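Local structure of 11R-lipoxygenase (Gersemia fruticosa, 3VF1) at residues Ile345-Ile349 against Ile361-Leu365; Leu305-Tyr311 against Pro332-Leu338. The protein probably inserts molecular oxygen into polyunsaturated fatty acids at a non-heme iron centre, under control by calcium. One frame throughout, in Å; residues are numbered along the deposited sequence.

Contact 1 of 2, residues Ile345-Ile349 against Ile361-Leu365; sequences IPIAI and IWTPL
Ile349 and Trp362 form a single antiparallel hydrogen-bonded pair, the one bridge between the two segments; from Trp362 the chain runs on into a loop whose Thr363 stays close to Ala348, with CA atoms 4.8 Å apart. Both bonds of the pair are present, but they are not alike. Trp362 N reaches Ile349 O at 2.8 Å, nearly straight at the hydrogen (171°) and in the carbonyl plane, whereas the return bond from Ile349 N to Trp362 O spans 3.0 Å and is more bent (149°).

The indole uses the same carbonyl again. CG lies beside the backbone N of Trp362 (chi1 -53°), and the turn about CB-CG brings CD1 to 3.3 Å from Ile349 O, which lies in the ring plane at its edge. Ile361 CA adds a CA-H contact, so that oxygen takes one hydrogen bond, from Trp362 N, and is also touched by Ile361 CA and the edge of the indole. On the other carbonyl, Ala348 CA lies 3.3 Å from Trp362 O.

Further along, Thr363 OG1 comes within 3.1 Å of Ile347 O, a possible hydrogen bond whose proton has another acceptor nearby; Pro364 CD also leans against this carbonyl, at 3.7 Å. The apolar share is small: the methyl of Ala348 meets Ile361 CG2 at 4.1 Å.

Strand 344-350 carries a classic beta bulge here, Ile347 and Ala348 both facing Leu335 of strand 333-338. Asp367 accepts a bond from Thr363 N, and Lys604 makes a cation-pi contact with the Trp362 ring. The short, weakly bonded strand 361-362 forms one edge of a five-stranded antiparallel sheet, and Trp372 of helix 369-410 packs against Pro346, Ile349 and Pro364, joining this hairpin to the long helix.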
ATOM      1  N   ILE A 345      29.037   0.079  -1.629  1.00 25.62           N
ATOM      2  CA  ILE A 345      29.355   1.358  -2.247  1.00 27.49           C
ATOM      3  C   ILE A 345      29.263   1.259  -3.761  1.00 25.40           C
ATOM      4  O   ILE A 345      29.553   0.212  -4.333  1.00 24.61           O
ATOM      5  CB  ILE A 345      30.780   1.820  -1.887  1.00 26.83           C
ATOM      6  CG1 ILE A 345      31.785   0.699  -2.173  1.00 25.26           C
ATOM      7  CG2 ILE A 345      30.846   2.247  -0.432  1.00 25.66           C
ATOM      8  CD1 ILE A 345      33.232   1.126  -2.070  1.00 27.50           C
ATOM      9  N   PRO A 346      28.865   2.358  -4.415  1.00 23.61           N
ATOM     10  CA  PRO A 346      28.875   2.416  -5.878  1.00 23.81           C
ATOM     11  C   PRO A 346      30.309   2.491  -6.389  1.00 25.56           C
ATOM     12  O   PRO A 346      31.109   3.236  -5.828  1.00 24.31           O
ATOM     13  CB  PRO A 346      28.132   3.718  -6.174  1.00 21.37           C
ATOM     14  CG  PRO A 346      28.408   4.573  -4.987  1.00 21.92           C
ATOM     15  CD  PRO A 346      28.443   3.637  -3.816  1.00 25.24           C
ATOM     16  N   ILE A 347      30.634   1.728  -7.426  1.00 22.38           N
ATOM     17  CA  ILE A 347      31.988   1.737  -7.968  1.00 24.60           C
ATOM     18  C   ILE A 347      32.029   2.017  -9.469  1.00 25.06           C
ATOM     19  O   ILE A 347      33.098   2.258 -10.023  1.00 26.59           O
ATOM     20  CB  ILE A 347      32.714   0.406  -7.682  1.00 22.61           C
ATOM     21  CG1 ILE A 347      31.963  -0.765  -8.324  1.00 24.41           C
ATOM     22  CG2 ILE A 347      32.849   0.195  -6.184  1.00 21.68           C
ATOM     23  CD1 ILE A 347      32.711  -2.080  -8.241  1.00 23.36           C
ATOM     24  N   ALA A 348      30.872   1.994 -10.124  1.00 28.41           N
ATOM     25  CA  ALA A 348      30.814   2.241 -11.561  1.00 24.13           C
ATOM     26  C   ALA A 348      29.389   2.534 -12.008  1.00 25.65           C
ATOM     27  O   ALA A 348      28.436   1.988 -11.459  1.00 27.19           O
ATOM     28  CB  ALA A 348      31.372   1.050 -12.323  1.00 24.61           C
ATOM     29  N   ILE A 349      29.251   3.398 -13.011  1.00 25.97           N
ATOM     30  CA  ILE A 349      27.941   3.770 -13.534  1.00 22.84           C
ATOM     31  C   ILE A 349      27.991   4.018 -15.038  1.00 28.15           C
ATOM     32  O   ILE A 349      28.918   4.644 -15.546  1.00 28.09           O
ATOM     33  CB  ILE A 349      27.399   5.041 -12.855  1.00 24.89           C
ATOM     34  CG1 ILE A 349      27.141   4.789 -11.369  1.00 27.88           C
ATOM     35  CG2 ILE A 349      26.119   5.507 -13.540  1.00 23.10           C
ATOM     36  CD1 ILE A 349      26.760   6.040 -10.597  1.00 27.35           C
ATOM     37  N   ILE A 361      31.820   4.746 -19.083  1.00 30.85           N
ATOM     38  CA  ILE A 361      31.667   4.253 -17.723  1.00 30.26           C
ATOM     39  C   ILE A 361      32.277   5.244 -16.736  1.00 31.31           C
ATOM     40  O   ILE A 361      33.457   5.581 -16.830  1.00 31.76           O
ATOM     41  CB  ILE A 361      32.325   2.875 -17.549  1.00 31.08           C
ATOM     42  CG1 ILE A 361      31.631   1.856 -18.455  1.00 28.85           C
ATOM     43  CG2 ILE A 361      32.257   2.435 -16.094  1.00 29.02           C
ATOM     44  CD1 ILE A 361      32.215   0.464 -18.393  1.00 32.03           C
ATOM     45  N   TRP A 362      31.459   5.706 -15.794  1.00 31.89           N
ATOM     46  CA  TRP A 362      31.896   6.667 -14.790  1.00 29.49           C
ATOM     47  C   TRP A 362      32.359   5.935 -13.540  1.00 29.84           C
ATOM     48  O   TRP A 362      31.817   4.894 -13.182  1.00 29.01           O
ATOM     49  CB  TRP A 362      30.759   7.628 -14.444  1.00 27.28           C
ATOM     50  CG  TRP A 362      30.168   8.296 -15.643  1.00 30.81           C
ATOM     51  CD1 TRP A 362      29.209   7.792 -16.473  1.00 32.13           C
ATOM     52  CD2 TRP A 362      30.496   9.593 -16.153  1.00 32.82           C
ATOM     53  NE1 TRP A 362      28.919   8.695 -17.467  1.00 32.00           N
ATOM     54  CE2 TRP A 362      29.694   9.810 -17.291  1.00 31.17           C
ATOM     55  CE3 TRP A 362      31.387  10.594 -15.755  1.00 35.19           C
ATOM     56  CZ2 TRP A 362      29.759  10.984 -18.038  1.00 34.62           C
ATOM     57  CZ3 TRP A 362      31.449  11.758 -16.498  1.00 38.71           C
ATOM     58  CH2 TRP A 362      30.641  11.944 -17.626  1.00 38.21           C
ATOM     59  N   THR A 363      33.365   6.492 -12.878  1.00 30.37           N
ATOM     60  CA  THR A 363      34.002   5.827 -11.750  1.00 27.68           C
ATOM     61  C   THR A 363      34.725   6.851 -10.878  1.00 30.00           C
ATOM     62  O   THR A 363      35.428   7.718 -11.393  1.00 33.86           O
ATOM     63  CB  THR A 363      35.002   4.769 -12.260  1.00 30.24           C
ATOM     64  OG1 THR A 363      34.312   3.541 -12.519  1.00 36.31           O
ATOM     65  CG2 THR A 363      36.084   4.515 -11.262  1.00 28.04           C
ATOM     66  N   PRO A 364      34.558   6.756  -9.550  1.00 30.66           N
ATOM     67  CA  PRO A 364      35.156   7.745  -8.643  1.00 33.18           C
ATOM     68  C   PRO A 364      36.681   7.685  -8.634  1.00 32.06           C
ATOM     69  O   PRO A 364      37.338   8.635  -8.217  1.00 34.36           O
ATOM     70  CB  PRO A 364      34.591   7.353  -7.275  1.00 31.35           C
ATOM     71  CG  PRO A 364      34.292   5.900  -7.393  1.00 29.36           C
ATOM     72  CD  PRO A 364      33.858   5.688  -8.813  1.00 29.17           C
ATOM     73  N   LEU A 365      37.225   6.561  -9.083  1.00 31.60           N
ATOM     74  CA  LEU A 365      38.665   6.382  -9.235  1.00 32.88           C
ATOM     75  C   LEU A 365      39.247   7.134 -10.436  1.00 39.24           C
ATOM     76  O   LEU A 365      40.336   7.702 -10.344  1.00 42.65           O
ATOM     77  CB  LEU A 365      38.973   4.892  -9.378  1.00 33.47           C
ATOM     78  CG  LEU A 365      40.429   4.462  -9.213  1.00 40.55           C
ATOM     79  CD1 LEU A 365      40.885   4.661  -7.778  1.00 38.77           C
ATOM     80  CD2 LEU A 365      40.594   3.009  -9.637  1.00 36.05           C
TER

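Contact 2 of 2, residues Leu305-Tyr311 against Pro332-Leu338; sequences LIFITDY and PLGLFYL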
ATOM      1  N   LEU A 305      30.554 -10.485  -4.114  1.00 29.36           N
ATOM      2  CA  LEU A 305      30.724  -9.174  -3.497  1.00 26.13           C
ATOM      3  C   LEU A 305      30.267  -8.063  -4.439  1.00 24.33           C
ATOM      4  O   LEU A 305      30.331  -6.887  -4.096  1.00 24.59           O
ATOM      5  CB  LEU A 305      32.189  -8.952  -3.121  1.00 25.43           C
ATOM      6  CG  LEU A 305      32.827 -10.016  -2.229  1.00 28.94           C
ATOM      7  CD1 LEU A 305      34.300  -9.707  -2.007  1.00 28.79           C
ATOM      8  CD2 LEU A 305      32.095 -10.119  -0.902  1.00 26.33           C
ATOM      9  N   ILE A 306      29.805  -8.441  -5.626  1.00 24.67           N
ATOM     10  CA  ILE A 306      29.422  -7.465  -6.640  1.00 27.32           C
ATOM     11  C   ILE A 306      27.920  -7.494  -6.888  1.00 24.95           C
ATOM     12  O   ILE A 306      27.357  -8.538  -7.209  1.00 26.40           O
ATOM     13  CB  ILE A 306      30.148  -7.733  -7.970  1.00 28.03           C
ATOM     14  CG1 ILE A 306      31.662  -7.595  -7.789  1.00 26.27           C
ATOM     15  CG2 ILE A 306      29.653  -6.780  -9.049  1.00 25.54           C
ATOM     16  CD1 ILE A 306      32.131  -6.172  -7.568  1.00 27.24           C
ATOM     17  N   PHE A 307      27.281  -6.339  -6.744  1.00 22.54           N
ATOM     18  CA  PHE A 307      25.847  -6.214  -6.965  1.00 21.60           C
ATOM     19  C   PHE A 307      25.576  -5.156  -8.025  1.00 24.06           C
ATOM     20  O   PHE A 307      26.427  -4.312  -8.294  1.00 23.39           O
ATOM     21  CB  PHE A 307      25.143  -5.862  -5.656  1.00 23.63           C
ATOM     22  CG  PHE A 307      25.324  -6.895  -4.581  1.00 26.64           C
ATOM     23  CD1 PHE A 307      26.533  -7.016  -3.918  1.00 25.37           C
ATOM     24  CD2 PHE A 307      24.289  -7.750  -4.239  1.00 24.24           C
ATOM     25  CE1 PHE A 307      26.707  -7.970  -2.934  1.00 26.98           C
ATOM     26  CE2 PHE A 307      24.458  -8.703  -3.255  1.00 26.16           C
ATOM     27  CZ  PHE A 307      25.668  -8.812  -2.602  1.00 27.80           C
ATOM     28  N   ILE A 308      24.390  -5.204  -8.623  1.00 24.18           N
ATOM     29  CA  ILE A 308      24.076  -4.344  -9.756  1.00 20.31           C
ATOM     30  C   ILE A 308      22.634  -3.847  -9.731  1.00 22.73           C
ATOM     31  O   ILE A 308      21.733  -4.549  -9.280  1.00 28.09           O
ATOM     32  CB  ILE A 308      24.316  -5.091 -11.082  1.00 25.37           C
ATOM     33  CG1 ILE A 308      24.098  -4.161 -12.278  1.00 27.81           C
ATOM     34  CG2 ILE A 308      23.402  -6.304 -11.178  1.00 27.53           C
ATOM     35  CD1 ILE A 308      24.505  -4.772 -13.606  1.00 25.27           C
ATOM     36  N   THR A 309      22.428  -2.628 -10.221  1.00 23.92           N
ATOM     37  CA  THR A 309      21.091  -2.075 -10.402  1.00 24.55           C
ATOM     38  C   THR A 309      20.892  -1.701 -11.868  1.00 28.95           C
ATOM     39  O   THR A 309      21.397  -0.677 -12.328  1.00 26.69           O
ATOM     40  CB  THR A 309      20.864  -0.819  -9.534  1.00 27.54           C
ATOM     41  OG1 THR A 309      21.837   0.179  -9.860  1.00 27.11           O
ATOM     42  CG2 THR A 309      20.967  -1.157  -8.054  1.00 27.26           C
ATOM     43  N   ASP A 310      20.155  -2.536 -12.594  1.00 30.34           N
ATOM     44  CA  ASP A 310      19.947  -2.340 -14.024  1.00 27.30           C
ATOM     45  C   ASP A 310      18.553  -1.785 -14.298  1.00 26.46           C
ATOM     46  O   ASP A 310      17.550  -2.431 -13.997  1.00 30.45           O
ATOM     47  CB  ASP A 310      20.129  -3.671 -14.761  1.00 27.28           C
ATOM     48  CG  ASP A 310      20.017  -3.527 -16.269  1.00 33.09           C
ATOM     49  OD1 ASP A 310      19.501  -2.490 -16.738  1.00 34.50           O
ATOM     50  OD2 ASP A 310      20.442  -4.457 -16.988  1.00 37.16           O
ATOM     51  N   TYR A 311      18.498  -0.591 -14.882  1.00 24.94           N
ATOM     52  CA  TYR A 311      17.225   0.063 -15.175  1.00 26.04           C
ATOM     53  C   TYR A 311      16.880  -0.007 -16.660  1.00 29.22           C
ATOM     54  O   TYR A 311      16.406   0.961 -17.253  1.00 28.47           O
ATOM     55  CB  TYR A 311      17.263   1.513 -14.692  1.00 23.97           C
ATOM     56  CG  TYR A 311      17.417   1.608 -13.194  1.00 26.02           C
ATOM     57  CD1 TYR A 311      18.671   1.563 -12.601  1.00 24.53           C
ATOM     58  CD2 TYR A 311      16.305   1.715 -12.369  1.00 25.00           C
ATOM     59  CE1 TYR A 311      18.814   1.633 -11.232  1.00 26.09           C
ATOM     60  CE2 TYR A 311      16.439   1.787 -11.001  1.00 24.54           C
ATOM     61  CZ  TYR A 311      17.694   1.744 -10.436  1.00 25.64           C
ATOM     62  OH  TYR A 311      17.827   1.814  -9.070  1.00 30.66           O
ATOM     63  N   PRO A 332      20.211   3.762 -16.970  1.00 26.16           N
ATOM     64  CA  PRO A 332      21.535   3.519 -16.397  1.00 26.16           C
ATOM     65  C   PRO A 332      21.749   2.127 -15.821  1.00 27.54           C
ATOM     66  O   PRO A 332      20.804   1.361 -15.635  1.00 26.70           O
ATOM     67  CB  PRO A 332      21.608   4.549 -15.272  1.00 26.51           C
ATOM     68  CG  PRO A 332      20.201   4.689 -14.821  1.00 24.81           C
ATOM     69  CD  PRO A 332      19.347   4.522 -16.051  1.00 24.89           C
ATOM     70  N   LEU A 333      23.014   1.819 -15.555  1.00 25.69           N
ATOM     71  CA  LEU A 333      23.393   0.635 -14.802  1.00 25.18           C
ATOM     72  C   LEU A 333      24.370   1.064 -13.719  1.00 25.95           C
ATOM     73  O   LEU A 333      25.303   1.820 -13.980  1.00 27.61           O
ATOM     74  CB  LEU A 333      24.053  -0.412 -15.700  1.00 25.22           C
ATOM     75  CG  LEU A 333      23.221  -0.967 -16.854  1.00 30.10           C
ATOM     76  CD1 LEU A 333      23.401  -0.118 -18.100  1.00 32.18           C
ATOM     77  CD2 LEU A 333      23.588  -2.417 -17.125  1.00 30.53           C
ATOM     78  N   GLY A 334      24.149   0.585 -12.502  1.00 24.53           N
ATOM     79  CA  GLY A 334      25.034   0.893 -11.398  1.00 21.42           C
ATOM     80  C   GLY A 334      25.659  -0.373 -10.855  1.00 25.47           C
ATOM     81  O   GLY A 334      24.992  -1.395 -10.729  1.00 28.76           O
ATOM     82  N   LEU A 335      26.946  -0.308 -10.538  1.00 22.83           N
ATOM     83  CA  LEU A 335      27.645  -1.453  -9.973  1.00 20.99           C
ATOM     84  C   LEU A 335      28.090  -1.115  -8.559  1.00 23.22           C
ATOM     85  O   LEU A 335      28.600  -0.026  -8.306  1.00 26.86           O
ATOM     86  CB  LEU A 335      28.849  -1.827 -10.835  1.00 23.20           C
ATOM     87  CG  LEU A 335      29.365  -3.256 -10.660  1.00 24.06           C
ATOM     88  CD1 LEU A 335      28.344  -4.262 -11.176  1.00 26.89           C
ATOM     89  CD2 LEU A 335      30.698  -3.435 -11.363  1.00 24.47           C
ATOM     90  N   PHE A 336      27.886  -2.051  -7.639  1.00 22.80           N
ATOM     91  CA  PHE A 336      28.198  -1.822  -6.236  1.00 22.38           C
ATOM     92  C   PHE A 336      29.125  -2.903  -5.696  1.00 24.34           C
ATOM     93  O   PHE A 336      29.186  -4.009  -6.227  1.00 23.60           O
ATOM     94  CB  PHE A 336      26.914  -1.776  -5.407  1.00 20.98           C
ATOM     95  CG  PHE A 336      25.965  -0.686  -5.819  1.00 20.45           C
ATOM     96  CD1 PHE A 336      25.228  -0.796  -6.986  1.00 20.79           C
ATOM     97  CD2 PHE A 336      25.802   0.444  -5.037  1.00 22.29           C
ATOM     98  CE1 PHE A 336      24.352   0.203  -7.367  1.00 21.74           C
ATOM     99  CE2 PHE A 336      24.926   1.446  -5.414  1.00 24.19           C
ATOM    100  CZ  PHE A 336      24.201   1.323  -6.583  1.00 20.77           C
ATOM    101  N   TYR A 337      29.846  -2.564  -4.634  1.00 23.59           N
ATOM    102  CA  TYR A 337      30.786  -3.481  -4.006  1.00 23.05           C
ATOM    103  C   TYR A 337      30.425  -3.666  -2.540  1.00 24.73           C
ATOM    104  O   TYR A 337      30.121  -2.700  -1.846  1.00 25.56           O
ATOM    105  CB  TYR A 337      32.206  -2.927  -4.122  1.00 26.16           C
ATOM    106  CG  TYR A 337      33.284  -3.847  -3.593  1.00 26.24           C
ATOM    107  CD1 TYR A 337      33.613  -5.016  -4.262  1.00 25.98           C
ATOM    108  CD2 TYR A 337      33.988  -3.534  -2.440  1.00 22.14           C
ATOM    109  CE1 TYR A 337      34.602  -5.853  -3.793  1.00 27.68           C
ATOM    110  CE2 TYR A 337      34.983  -4.368  -1.961  1.00 24.19           C
ATOM    111  CZ  TYR A 337      35.284  -5.525  -2.643  1.00 29.96           C
ATOM    112  OH  TYR A 337      36.272  -6.362  -2.179  1.00 32.15           O
ATOM    113  N   LEU A 338      30.454  -4.909  -2.074  1.00 25.25           N
ATOM    114  CA  LEU A 338      30.189  -5.205  -0.672  1.00 27.87           C
ATOM    115  C   LEU A 338      31.483  -5.116   0.128  1.00 27.52           C
ATOM    116  O   LEU A 338      32.313  -6.018   0.085  1.00 28.23           O
ATOM    117  CB  LEU A 338      29.574  -6.597  -0.523  1.00 27.09           C
ATOM    118  CG  LEU A 338      29.320  -7.066   0.911  1.00 28.14           C
ATOM    119  CD1 LEU A 338      28.303  -6.175   1.606  1.00 30.47           C
ATOM    120  CD2 LEU A 338      28.863  -8.514   0.920  1.00 29.11           C
TER
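Phe307 and Phe336, Thr309 and Gly334 are the two hydrogen-bonded pairs of a regular antiparallel ladder, each closed by bonds in both directions. Leu338 N to Leu305 O at 2.8 Å and Tyr311 N to Pro332 O at 3.1 Å extend it to the ends, so six backbone bonds run along the two strands. Between them CA-H groups point at the same carbonyls; Ile308 CA, for example, is 3.2 Å from Gly334 O.

The apolar contacts on the face of Ile306, Ile308, Leu335 and Tyr337 run partly on the diagonal. Leu335 has CG anti to the backbone N (chi1 -159°), which carries CD1 over to the other strand, 3.5 Å from Ile306 CG2 and equally near Phe307 O. The far end of Ile306 meets a ring instead: CD1 approaches the edge of Tyr337, in its plane, 3.8 Å from CD1 of the tyrosine. Leu305 runs alongside that same ring.

On the face of Phe307, Thr309 and Phe336, an aromatic edge meets a hydroxyl. Thr309 OG1, tucked between backbone N and carbonyl carbon (chi1 58°), lies in the plane of the Phe336 ring at its edge, 3.5 Å from CE1. Gly334 across the way has no side chain to compete for this place.

Three polar side chains take their strongest partners outside the pair: Asp310 bonds Gln353, Tyr311 bonds Asp383 and Tyr337 bonds Asp292. Asp310 meanwhile lays its carboxylate along Leu333, with OD2 3.8 Å from CD2. Backbone bonds thus set the register of these inner strands, while their side chains meet mostly through hydrocarbon and ring edges, and the polar tips tie the sheet to surrounding loops and to helix 369-410.

Contacts 1 and 2 belong to one antiparallel sheet, their centres 10 Å apart, and the adjacent strands 333-338 and 344-350 join them. Ile345 O lies 2.8 Å from Tyr337 N and Ile347 N 2.8 Å from Leu335 O, both probable hydrogen bonds; Phe336 CD2 packs 3.7 Å from Pro346 N. Contact 2 is the inner, longer ladder and contact 1 lies at one of the sheet's two edges. Helix 369-410, which carries the iron ligands His392 and His397, touches both, yet neither contact reaches the iron site. The bound sugar is closer to contact 2: the Leu338 side chain is about 10 Å from the fructose, and Phe307 touches Leu487 of the glycan pocket.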